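Local coordinates for protein argonaute (Methanocaldococcus jannaschii, PDB 5G5S) that cuts single-stranded DNA targets complementary to a short bound DNA guide, an endonuclease activity that may defend the archaeon against invading genetic elements, at residues Leu155-Thr160 with Asn288-Lys293. Residues are numbered along the deposited sequence; the frame is centred on the assembly and turned at random.
Sequences LNFRHT and NEIAKK. With MG (magnesium ion), chain B.
The last turns of helix 280-293 pack against strand 150-163, part of the antiparallel sheet that carries on into the PAZ strands; within 288-293, I290 carries most of the packing, touching both L155 and F157. Its two branches divide the work. CG2, anti to the backbone N, meets L155 CD2 at 3.8 Å; CD1, at the end of the other branch, reaches F157 CD1 at 3.9 Å and also lies against CG and CB of that residue. L155 and F157, two residues apart on the strand, both point toward the helix. F157 CG stands anti to the backbone N (chi1 -178°), which puts CB, CG and CD1 against I290 CD1, and the two side chains cross at about a right angle. No hydrogen bond links the segments; the side-chain packing is apolar, with L155 CD2 also 4.2 Å from A291 N. One residue on from I290, A291 O binds the magnesium ion at 2.3 Å, with L294 O, I297 O and N299 OD1 as the other ligands. I122 of helix 114-122 touches both F157 and I290, L155 also touches L118 of that helix, I287 touches L155 and F157, and I286 touches F157 on the strand, which further on carries the guide-contacting H159.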
# COMPACT_ATOMS: atom_id res chain seq x y z
N LEU A 155 -15.84 11.29 10.60
CA LEU A 155 -16.71 10.14 10.78
C LEU A 155 -16.69 9.22 9.55
O LEU A 155 -17.03 9.64 8.45
CB LEU A 155 -18.13 10.63 11.13
CG LEU A 155 -19.07 9.67 11.86
CD1 LEU A 155 -18.48 9.20 13.19
CD2 LEU A 155 -20.41 10.36 12.12
N ASN A 156 -16.24 7.98 9.75
CA ASN A 156 -16.12 7.00 8.69
C ASN A 156 -16.92 5.75 9.00
O ASN A 156 -16.92 5.28 10.13
CB ASN A 156 -14.66 6.65 8.44
CG ASN A 156 -14.35 6.16 7.05
OD1 ASN A 156 -15.06 6.47 6.08
ND2 ASN A 156 -13.26 5.42 6.90
N PHE A 157 -17.63 5.23 8.00
CA PHE A 157 -18.42 4.02 8.16
C PHE A 157 -17.78 2.93 7.30
O PHE A 157 -17.63 3.10 6.09
CB PHE A 157 -19.90 4.28 7.80
CG PHE A 157 -20.85 3.13 7.97
CD1 PHE A 157 -21.01 2.52 9.21
CD2 PHE A 157 -21.63 2.69 6.91
CE1 PHE A 157 -21.90 1.45 9.37
CE2 PHE A 157 -22.54 1.64 7.08
CZ PHE A 157 -22.66 1.02 8.30
N ARG A 158 -17.33 1.86 7.95
CA ARG A 158 -16.63 0.78 7.25
C ARG A 158 -17.28 -0.58 7.35
O ARG A 158 -17.96 -0.88 8.33
CB ARG A 158 -15.16 0.71 7.70
CG ARG A 158 -14.21 0.55 6.54
CD ARG A 158 -13.22 1.69 6.48
NE ARG A 158 -11.99 1.37 7.19
CZ ARG A 158 -10.93 0.79 6.63
NH1 ARG A 158 -10.95 0.46 5.35
NH2 ARG A 158 -9.84 0.55 7.35
N HIS A 159 -17.08 -1.39 6.31
CA HIS A 159 -17.59 -2.76 6.24
C HIS A 159 -16.42 -3.72 6.23
O HIS A 159 -15.54 -3.61 5.38
CB HIS A 159 -18.50 -2.96 5.03
CG HIS A 159 -19.71 -2.07 5.04
ND1 HIS A 159 -20.85 -2.42 5.73
CD2 HIS A 159 -19.89 -0.86 4.48
CE1 HIS A 159 -21.70 -1.43 5.54
NE2 HIS A 159 -21.16 -0.46 4.80
N THR A 160 -16.39 -4.61 7.22
CA THR A 160 -15.38 -5.64 7.38
C THR A 160 -16.00 -6.99 7.11
O THR A 160 -16.97 -7.37 7.75
CB THR A 160 -14.61 -5.49 8.72
OG1 THR A 160 -13.67 -6.56 8.84
CG2 THR A 160 -15.52 -5.46 9.95
N ASN A 288 -23.85 11.23 6.65
CA ASN A 288 -24.77 12.31 7.07
C ASN A 288 -25.91 11.77 7.95
O ASN A 288 -26.27 12.43 8.92
CB ASN A 288 -25.33 13.06 5.85
CG ASN A 288 -24.33 13.96 5.14
OD1 ASN A 288 -23.26 14.30 5.66
ND2 ASN A 288 -24.66 14.39 3.94
N GLU A 289 -26.41 10.54 7.65
CA GLU A 289 -27.45 9.87 8.45
C GLU A 289 -26.98 9.50 9.86
O GLU A 289 -27.77 9.58 10.80
CB GLU A 289 -28.04 8.66 7.72
CG GLU A 289 -29.16 9.02 6.76
CD GLU A 289 -30.24 9.93 7.32
OE1 GLU A 289 -30.85 9.58 8.36
OE2 GLU A 289 -30.43 11.03 6.75
N ILE A 290 -25.70 9.11 10.02
CA ILE A 290 -25.09 8.78 11.31
C ILE A 290 -24.84 10.08 12.07
O ILE A 290 -25.04 10.13 13.29
CB ILE A 290 -23.81 7.92 11.16
CG1 ILE A 290 -24.13 6.54 10.53
CG2 ILE A 290 -23.08 7.74 12.50
CD1 ILE A 290 -22.92 5.84 9.87
N ALA A 291 -24.42 11.15 11.34
CA ALA A 291 -24.17 12.49 11.87
C ALA A 291 -25.43 13.10 12.46
O ALA A 291 -25.35 13.75 13.50
CB ALA A 291 -23.65 13.39 10.77
N LYS A 292 -26.59 12.86 11.80
CA LYS A 292 -27.91 13.34 12.20
C LYS A 292 -28.38 12.74 13.52
O LYS A 292 -29.01 13.44 14.32
CB LYS A 292 -28.94 13.07 11.09
CG LYS A 292 -28.88 14.09 9.96
CD LYS A 292 -29.83 13.71 8.83
CE LYS A 292 -29.58 14.55 7.60
NZ LYS A 292 -30.51 14.20 6.50
N LYS A 293 -28.06 11.46 13.75
CA LYS A 293 -28.43 10.74 14.97
C LYS A 293 -27.42 10.97 16.09
O LYS A 293 -27.67 10.56 17.23
CB LYS A 293 -28.62 9.24 14.66
MG MG B . -25.69 15.73 14.69